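Local coordinates for protein 33 kDa chaperonin (Thermotoga maritima, PDB 1VQ0) that binds zinc and probably acts as a redox-regulated chaperone that protects thermally unfolding and oxidatively damaged proteins from irreversible aggregation, at residues A59-T73 / V85-G97. Numbering follows the deposited sequence.
Sequences AALVTPWLAEKERWT and VVAQSTSEFTVRG. With EDO (1,2-ethanediol), chain F.
An antiparallel beta hairpin of the large Hsp33 sheet, strands 71-78 and 84-90, pairs here at its open end, and the last turns of helix 46-62 and the 3-10 segment 63-65 pack on one face. Trp-72 and Ser-89 form the hydrogen-bonded pair. Trp-72 N donates to Ser-89 O at 2.9 Å, and Ser-89 N returns a bond to Trp-72 O. On the helix side, Ser-89 OG donates to Ala-59 O (2.9 Å) from above the carbonyl plane. The Ser-89 chi1 of 66° sets the hydroxyl between the backbone N and the carbonyl carbon, turned toward Ala-59. Ser-89 CB presses on Thr-63 CG2 at 3.5 Å, a tight fit. Val-62 CG2 sits over the centre of the Trp-72 ring.

The other face carries Arg-71, Thr-73, Gln-88 and Thr-90. Gln-88 extends with CG anti to the backbone N (chi1 -174°), and its NE2 gives Thr-73 OG1 a straight bond of 2.8 Å in the amide plane. Its OE1 takes both NE and NH2 of Arg-96, each at 3.0 Å, from one face of the amide. Arg-71 NH1 and Arg-96 NH2, both positive, lie 3.5 Å apart. Asp-244, next to the zinc ligands Cys-243 and Cys-245, forms a salt bridge with each, which probably offsets the like charges. A leucine in place of Gln-88 would probably leave Thr-73 OG1 without its donor and Arg-96 freer to turn.

Beyond the strand end, Ser-91 N hydrogen-bonds to Glu-70 O. A water joins Thr-63 O to Ser-91 O, and Phe-93 CD1 lies 3.4 Å from Thr-63 OG1.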
ATOM      1  N   ALA A  59      -1.202   2.189  17.579  1.00 35.07           N
ATOM      2  CA  ALA A  59      -1.874   0.908  17.366  1.00 34.49           C
ATOM      3  C   ALA A  59      -3.037   0.606  18.391  1.00 34.80           C
ATOM      4  O   ALA A  59      -4.132   0.160  18.005  1.00 36.42           O
ATOM      5  CB  ALA A  59      -0.842  -0.215  17.320  1.00 32.76           C
ATOM      6  N   ALA A  60      -2.779   0.854  19.670  1.00 32.03           N
ATOM      7  CA  ALA A  60      -3.773   0.665  20.718  1.00 32.10           C
ATOM      8  C   ALA A  60      -4.989   1.527  20.535  1.00 32.01           C
ATOM      9  O   ALA A  60      -6.088   1.086  20.770  1.00 30.03           O
ATOM     10  CB  ALA A  60      -3.199   0.956  22.048  1.00 30.90           C
ATOM     11  N   LEU A  61      -4.771   2.774  20.134  1.00 31.97           N
ATOM     12  CA  LEU A  61      -5.877   3.723  20.010  1.00 32.10           C
ATOM     13  C   LEU A  61      -6.928   3.330  18.983  1.00 31.61           C
ATOM     14  O   LEU A  61      -8.104   3.736  19.105  1.00 32.56           O
ATOM     15  CB  LEU A  61      -5.347   5.139  19.735  1.00 31.98           C
ATOM     16  CG  LEU A  61      -4.737   5.831  20.966  1.00 29.53           C
ATOM     17  CD1 LEU A  61      -4.028   7.088  20.543  1.00 31.94           C
ATOM     18  CD2 LEU A  61      -5.710   6.195  22.044  1.00 33.65           C
ATOM     19  N   VAL A  62      -6.527   2.543  17.972  1.00 31.80           N
ATOM     20  CA  VAL A  62      -7.455   2.138  16.886  1.00 30.70           C
ATOM     21  C   VAL A  62      -8.114   0.807  17.225  1.00 31.35           C
ATOM     22  O   VAL A  62      -9.070   0.444  16.568  1.00 32.62           O
ATOM     23  CB  VAL A  62      -6.814   2.065  15.468  1.00 31.02           C
ATOM     24  CG1 VAL A  62      -6.162   3.426  15.069  1.00 32.46           C
ATOM     25  CG2 VAL A  62      -5.736   1.031  15.436  1.00 29.05           C
ATOM     26  N   THR A  63      -7.663   0.097  18.276  1.00 31.97           N
ATOM     27  CA  THR A  63      -8.280  -1.243  18.599  1.00 30.92           C
ATOM     28  C   THR A  63      -9.799  -1.319  18.665  1.00 31.02           C
ATOM     29  O   THR A  63     -10.347  -2.334  18.240  1.00 31.30           O
ATOM     30  CB  THR A  63      -7.749  -1.898  19.875  1.00 31.20           C
ATOM     31  OG1 THR A  63      -7.743  -0.965  20.957  1.00 27.67           O
ATOM     32  CG2 THR A  63      -6.257  -2.338  19.692  1.00 30.12           C
ATOM     33  N   PRO A  64     -10.488  -0.321  19.233  1.00 30.95           N
ATOM     34  CA  PRO A  64     -11.983  -0.423  19.378  1.00 31.85           C
ATOM     35  C   PRO A  64     -12.693  -0.485  18.057  1.00 30.63           C
ATOM     36  O   PRO A  64     -13.849  -0.822  18.013  1.00 29.53           O
ATOM     37  CB  PRO A  64     -12.362   0.893  20.050  1.00 31.06           C
ATOM     38  CG  PRO A  64     -11.089   1.367  20.645  1.00 31.30           C
ATOM     39  CD  PRO A  64      -9.980   0.936  19.794  1.00 30.83           C
ATOM     40  N   TRP A  65     -11.966  -0.169  16.983  1.00 31.01           N
ATOM     41  CA  TRP A  65     -12.562   0.055  15.665  1.00 31.98           C
ATOM     42  C   TRP A  65     -12.126  -0.966  14.662  1.00 32.64           C
ATOM     43  O   TRP A  65     -12.538  -0.920  13.524  1.00 32.27           O
ATOM     44  CB  TRP A  65     -12.273   1.478  15.184  1.00 31.45           C
ATOM     45  CG  TRP A  65     -12.651   2.496  16.208  1.00 34.15           C
ATOM     46  CD1 TRP A  65     -13.837   2.541  16.946  1.00 37.63           C
ATOM     47  CD2 TRP A  65     -11.865   3.590  16.667  1.00 31.18           C
ATOM     48  NE1 TRP A  65     -13.796   3.593  17.828  1.00 39.15           N
ATOM     49  CE2 TRP A  65     -12.606   4.257  17.672  1.00 36.25           C
ATOM     50  CE3 TRP A  65     -10.610   4.083  16.335  1.00 39.24           C
ATOM     51  CZ2 TRP A  65     -12.116   5.377  18.342  1.00 37.67           C
ATOM     52  CZ3 TRP A  65     -10.122   5.234  16.993  1.00 39.15           C
ATOM     53  CH2 TRP A  65     -10.882   5.862  17.971  1.00 36.03           C
ATOM     54  N   LEU A  66     -11.345  -1.947  15.093  1.00 34.39           N
ATOM     55  CA  LEU A  66     -10.957  -3.050  14.182  1.00 34.62           C
ATOM     56  C   LEU A  66     -12.112  -4.027  13.871  1.00 34.99           C
ATOM     57  O   LEU A  66     -13.065  -4.131  14.642  1.00 34.78           O
ATOM     58  CB  LEU A  66      -9.736  -3.783  14.746  1.00 35.24           C
ATOM     59  CG  LEU A  66      -8.603  -2.866  15.135  1.00 29.67           C
ATOM     60  CD1 LEU A  66      -7.403  -3.664  15.718  1.00 32.33           C
ATOM     61  CD2 LEU A  66      -8.178  -2.026  13.918  1.00 28.59           C
ATOM     62  N   ALA A  67     -12.047  -4.703  12.710  1.00 34.04           N
ATOM     63  CA  ALA A  67     -12.980  -5.772  12.431  1.00 34.22           C
ATOM     64  C   ALA A  67     -12.724  -6.974  13.361  1.00 35.51           C
ATOM     65  O   ALA A  67     -11.786  -6.985  14.111  1.00 33.63           O
ATOM     66  CB  ALA A  67     -12.885  -6.172  10.979  1.00 34.36           C
ATOM     67  N   GLU A  68     -13.590  -7.983  13.334  1.00 38.41           N
ATOM     68  CA  GLU A  68     -13.443  -9.164  14.212  1.00 40.34           C
ATOM     69  C   GLU A  68     -12.222  -9.974  13.759  1.00 39.76           C
ATOM     70  O   GLU A  68     -12.090 -10.284  12.600  1.00 40.29           O
ATOM     71  CB  GLU A  68     -14.704 -10.035  14.092  1.00 41.60           C
ATOM     72  CG  GLU A  68     -14.733 -11.253  15.049  1.00 47.48           C
ATOM     73  CD  GLU A  68     -15.791 -12.331  14.697  1.00 52.10           C
ATOM     74  OE1 GLU A  68     -16.439 -12.276  13.595  1.00 54.66           O
ATOM     75  OE2 GLU A  68     -15.970 -13.249  15.538  1.00 56.97           O
ATOM     76  N   LYS A  69     -11.329 -10.315  14.662  1.00 40.52           N
ATOM     77  CA  LYS A  69     -10.106 -11.060  14.305  1.00 41.40           C
ATOM     78  C   LYS A  69      -9.139 -10.273  13.418  1.00 40.35           C
ATOM     79  O   LYS A  69      -8.253 -10.854  12.793  1.00 44.05           O
ATOM     80  CB  LYS A  69     -10.435 -12.417  13.668  1.00 42.70           C
ATOM     81  CG  LYS A  69     -11.147 -13.401  14.654  1.00 46.59           C
ATOM     82  CD  LYS A  69     -11.727 -14.594  13.932  1.00 51.09           C
ATOM     83  CE  LYS A  69     -12.516 -15.469  14.934  1.00 54.72           C
ATOM     84  NZ  LYS A  69     -13.087 -16.710  14.343  1.00 58.85           N
ATOM     85  N   GLU A  70      -9.247  -8.954  13.382  1.00 37.00           N
ATOM     86  CA  GLU A  70      -8.242  -8.185  12.644  1.00 34.54           C
ATOM     87  C   GLU A  70      -6.917  -8.065  13.374  1.00 33.29           C
ATOM     88  O   GLU A  70      -6.881  -7.855  14.589  1.00 30.78           O
ATOM     89  CB  GLU A  70      -8.790  -6.800  12.313  1.00 33.09           C
ATOM     90  CG  GLU A  70      -7.771  -5.929  11.554  1.00 36.98           C
ATOM     91  CD  GLU A  70      -8.394  -4.637  11.048  1.00 32.89           C
ATOM     92  OE1 GLU A  70      -9.592  -4.488  11.188  1.00 27.17           O
ATOM     93  OE2 GLU A  70      -7.665  -3.760  10.569  1.00 35.29           O
ATOM     94  N   ARG A  71      -5.814  -8.200  12.645  1.00 33.09           N
ATOM     95  CA  ARG A  71      -4.547  -7.593  13.061  1.00 33.83           C
ATOM     96  C   ARG A  71      -4.258  -6.350  12.211  1.00 32.76           C
ATOM     97  O   ARG A  71      -4.245  -6.421  10.991  1.00 32.10           O
ATOM     98  CB  ARG A  71      -3.363  -8.553  12.898  1.00 35.36           C
ATOM     99  CG  ARG A  71      -3.456  -9.779  13.708  1.00 40.10           C
ATOM    100  CD  ARG A  71      -2.428 -10.792  13.354  1.00 45.35           C
ATOM    101  NE  ARG A  71      -2.525 -11.912  14.290  1.00 52.08           N
ATOM    102  CZ  ARG A  71      -1.653 -12.897  14.363  1.00 52.97           C
ATOM    103  NH1 ARG A  71      -0.629 -12.920  13.515  1.00 55.99           N
ATOM    104  NH2 ARG A  71      -1.816 -13.866  15.263  1.00 50.76           N
ATOM    105  N   TRP A  72      -3.973  -5.241  12.897  1.00 33.08           N
ATOM    106  CA  TRP A  72      -3.705  -3.937  12.334  1.00 30.48           C
ATOM    107  C   TRP A  72      -2.274  -3.618  12.638  1.00 30.47           C
ATOM    108  O   TRP A  72      -1.913  -3.603  13.790  1.00 31.90           O
ATOM    109  CB  TRP A  72      -4.619  -2.973  13.004  1.00 29.43           C
ATOM    110  CG  TRP A  72      -4.694  -1.631  12.465  1.00 31.29           C
ATOM    111  CD1 TRP A  72      -5.657  -1.155  11.615  1.00 30.65           C
ATOM    112  CD2 TRP A  72      -3.792  -0.544  12.718  1.00 30.16           C
ATOM    113  NE1 TRP A  72      -5.413   0.174  11.334  1.00 28.88           N
ATOM    114  CE2 TRP A  72      -4.265   0.565  11.998  1.00 34.37           C
ATOM    115  CE3 TRP A  72      -2.657  -0.374  13.541  1.00 33.48           C
ATOM    116  CZ2 TRP A  72      -3.652   1.821  12.077  1.00 34.88           C
ATOM    117  CZ3 TRP A  72      -2.041   0.833  13.577  1.00 33.12           C
ATOM    118  CH2 TRP A  72      -2.557   1.934  12.883  1.00 34.15           C
ATOM    119  N   THR A  73      -1.439  -3.379  11.609  1.00 30.10           N
ATOM    120  CA  THR A  73      -0.004  -3.146  11.801  1.00 30.23           C
ATOM    121  C   THR A  73       0.433  -1.785  11.238  1.00 32.19           C
ATOM    122  O   THR A  73       0.249  -1.482  10.034  1.00 31.29           O
ATOM    123  CB  THR A  73       0.819  -4.222  11.114  1.00 31.06           C
ATOM    124  OG1 THR A  73       0.414  -5.529  11.539  1.00 30.12           O
ATOM    125  CG2 THR A  73       2.316  -4.115  11.446  1.00 30.39           C
ATOM    126  N   VAL A  85      10.169   0.957  12.564  1.00 34.54           N
ATOM    127  CA  VAL A  85       9.299   0.903  13.718  1.00 34.17           C
ATOM    128  C   VAL A  85       7.994   0.229  13.325  1.00 35.19           C
ATOM    129  O   VAL A  85       7.283   0.716  12.428  1.00 33.75           O
ATOM    130  CB  VAL A  85       8.968   2.318  14.234  1.00 33.99           C
ATOM    131  CG1 VAL A  85       8.245   2.242  15.530  1.00 35.21           C
ATOM    132  CG2 VAL A  85      10.201   3.128  14.393  1.00 37.01           C
ATOM    133  N   VAL A  86       7.670  -0.866  14.025  1.00 34.29           N
ATOM    134  CA  VAL A  86       6.528  -1.718  13.700  1.00 33.83           C
ATOM    135  C   VAL A  86       5.664  -1.951  14.962  1.00 34.00           C
ATOM    136  O   VAL A  86       6.156  -2.374  16.016  1.00 33.56           O
ATOM    137  CB  VAL A  86       7.000  -3.100  13.138  1.00 33.67           C
ATOM    138  CG1 VAL A  86       5.836  -3.966  12.777  1.00 32.93           C
ATOM    139  CG2 VAL A  86       7.822  -2.929  11.921  1.00 33.76           C
ATOM    140  N   ALA A  87       4.395  -1.604  14.882  1.00 32.84           N
ATOM    141  CA  ALA A  87       3.500  -1.858  15.985  1.00 31.59           C
ATOM    142  C   ALA A  87       2.237  -2.469  15.498  1.00 32.54           C
ATOM    143  O   ALA A  87       1.600  -1.908  14.610  1.00 34.38           O
ATOM    144  CB  ALA A  87       3.237  -0.607  16.777  1.00 29.72           C
ATOM    145  N   GLN A  88       1.897  -3.637  16.066  1.00 33.43           N
ATOM    146  CA  GLN A  88       0.664  -4.343  15.729  1.00 32.98           C
ATOM    147  C   GLN A  88      -0.315  -4.360  16.905  1.00 33.03           C
ATOM    148  O   GLN A  88       0.090  -4.579  18.018  1.00 33.91           O
ATOM    149  CB  GLN A  88       1.003  -5.732  15.348  1.00 31.25           C
ATOM    150  CG  GLN A  88      -0.163  -6.548  14.845  1.00 30.98           C
ATOM    151  CD  GLN A  88       0.306  -7.848  14.300  1.00 32.04           C
ATOM    152  OE1 GLN A  88       0.368  -8.841  15.021  1.00 37.18           O
ATOM    153  NE2 GLN A  88       0.614  -7.875  13.021  1.00 31.28           N
ATOM    154  N   SER A  89      -1.580  -4.094  16.624  1.00 33.18           N
ATOM    155  CA  SER A  89      -2.708  -4.280  17.527  1.00 32.24           C
ATOM    156  C   SER A  89      -3.775  -5.236  16.949  1.00 33.05           C
ATOM    157  O   SER A  89      -3.798  -5.524  15.754  1.00 33.50           O
ATOM    158  CB  SER A  89      -3.363  -2.950  17.828  1.00 32.52           C
ATOM    159  OG  SER A  89      -3.953  -2.411  16.665  1.00 31.34           O
ATOM    160  N   THR A  90      -4.635  -5.746  17.829  1.00 33.43           N
ATOM    161  CA  THR A  90      -5.637  -6.716  17.466  1.00 33.32           C
ATOM    162  C   THR A  90      -7.027  -6.352  17.966  1.00 33.14           C
ATOM    163  O   THR A  90      -7.202  -5.508  18.855  1.00 33.08           O
ATOM    164  CB  THR A  90      -5.303  -8.099  18.046  1.00 33.51           C
ATOM    165  OG1 THR A  90      -5.451  -8.052  19.459  1.00 30.19           O
ATOM    166  CG2 THR A  90      -3.850  -8.419  17.846  1.00 34.33           C
ATOM    167  N   SER A  91      -8.009  -7.059  17.425  1.00 33.17           N
ATOM    168  CA  SER A  91      -9.373  -6.885  17.872  1.00 36.20           C
ATOM    169  C   SER A  91      -9.569  -7.329  19.354  1.00 37.08           C
ATOM    170  O   SER A  91     -10.496  -6.862  20.003  1.00 36.98           O
ATOM    171  CB  SER A  91     -10.338  -7.598  16.946  1.00 36.06           C
ATOM    172  OG  SER A  91      -9.953  -8.931  16.766  1.00 38.25           O
ATOM    173  N   GLU A  92      -8.656  -8.162  19.880  1.00 37.52           N
ATOM    174  CA  GLU A  92      -8.682  -8.609  21.285  1.00 39.25           C
ATOM    175  C   GLU A  92      -7.934  -7.649  22.221  1.00 37.35           C
ATOM    176  O   GLU A  92      -7.564  -8.016  23.339  1.00 36.65           O
ATOM    177  CB  GLU A  92      -8.085 -10.026  21.461  1.00 40.60           C
ATOM    178  CG  GLU A  92      -8.400 -11.045  20.381  1.00 48.34           C
ATOM    179  CD  GLU A  92      -7.380 -10.982  19.239  1.00 57.29           C
ATOM    180  OE1 GLU A  92      -6.157 -11.171  19.515  1.00 62.91           O
ATOM    181  OE2 GLU A  92      -7.800 -10.730  18.073  1.00 60.78           O
ATOM    182  N   PHE A  93      -7.685  -6.432  21.738  1.00 36.35           N
ATOM    183  CA  PHE A  93      -7.126  -5.351  22.529  1.00 34.21           C
ATOM    184  C   PHE A  93      -5.698  -5.661  23.012  1.00 34.00           C
ATOM    185  O   PHE A  93      -5.255  -5.184  24.077  1.00 33.88           O
ATOM    186  CB  PHE A  93      -8.064  -5.015  23.699  1.00 33.94           C
ATOM    187  CG  PHE A  93      -9.390  -4.458  23.269  1.00 34.14           C
ATOM    188  CD1 PHE A  93      -9.496  -3.139  22.872  1.00 33.67           C
ATOM    189  CD2 PHE A  93     -10.525  -5.258  23.235  1.00 34.11           C
ATOM    190  CE1 PHE A  93     -10.707  -2.620  22.470  1.00 34.72           C
ATOM    191  CE2 PHE A  93     -11.776  -4.746  22.838  1.00 35.35           C
ATOM    192  CZ  PHE A  93     -11.856  -3.415  22.456  1.00 37.11           C
ATOM    193  N   THR A  94      -4.954  -6.463  22.236  1.00 33.64           N
ATOM    194  CA  THR A  94      -3.552  -6.672  22.539  1.00 32.26           C
ATOM    195  C   THR A  94      -2.635  -5.954  21.547  1.00 33.77           C
ATOM    196  O   THR A  94      -3.051  -5.547  20.474  1.00 35.68           O
ATOM    197  CB  THR A  94      -3.173  -8.183  22.628  1.00 32.01           C
ATOM    198  OG1 THR A  94      -3.153  -8.770  21.318  1.00 32.08           O
ATOM    199  CG2 THR A  94      -4.188  -8.976  23.451  1.00 25.18           C
ATOM    200  N   VAL A  95      -1.381  -5.798  21.937  1.00 32.18           N
ATOM    201  CA  VAL A  95      -0.384  -5.195  21.079  1.00 33.41           C
ATOM    202  C   VAL A  95       0.959  -5.950  21.139  1.00 32.51           C
ATOM    203  O   VAL A  95       1.246  -6.671  22.067  1.00 28.90           O
ATOM    204  CB  VAL A  95      -0.098  -3.701  21.370  1.00 33.26           C
ATOM    205  CG1 VAL A  95      -1.325  -2.885  21.175  1.00 32.39           C
ATOM    206  CG2 VAL A  95       0.439  -3.480  22.783  1.00 34.75           C
ATOM    207  N   ARG A  96       1.756  -5.736  20.117  1.00 31.62           N
ATOM    208  CA  ARG A  96       3.137  -6.131  20.138  1.00 32.07           C
ATOM    209  C   ARG A  96       3.857  -5.281  19.099  1.00 31.46           C
ATOM    210  O   ARG A  96       3.228  -4.652  18.274  1.00 32.11           O
ATOM    211  CB  ARG A  96       3.292  -7.625  19.854  1.00 33.03           C
ATOM    212  CG  ARG A  96       2.676  -8.087  18.508  1.00 32.05           C
ATOM    213  CD  ARG A  96       2.955  -9.555  18.213  1.00 32.12           C
ATOM    214  NE  ARG A  96       2.465  -9.935  16.914  1.00 26.63           N
ATOM    215  CZ  ARG A  96       2.576 -11.120  16.355  1.00 33.01           C
ATOM    216  NH1 ARG A  96       3.250 -12.101  16.962  1.00 31.64           N
ATOM    217  NH2 ARG A  96       2.052 -11.312  15.136  1.00 27.78           N
ATOM    218  N   GLY A  97       5.166  -5.296  19.144  1.00 29.02           N
ATOM    219  CA  GLY A  97       5.962  -4.330  18.397  1.00 30.32           C
ATOM    220  C   GLY A  97       7.459  -4.492  18.554  1.00 30.03           C
ATOM    221  O   GLY A  97       7.912  -5.238  19.411  1.00 32.06           O
TER
HETATM  222  C1  EDO F 303      -8.472   1.063  11.213  1.00 34.69           C
HETATM  223  O1  EDO F 303      -7.733   1.582  10.126  1.00 35.39           O
HETATM  224  C2  EDO F 303      -9.992   1.228  11.177  1.00 36.52           C
HETATM  225  O2  EDO F 303     -10.457   2.583  10.992  1.00 37.35           O
HETATM  226  O   HOH W   1     -11.834  -4.483  18.849  1.00 37.10           O
HETATM  227  O   HOH W   2       1.081 -10.901  11.937  1.00 24.26           O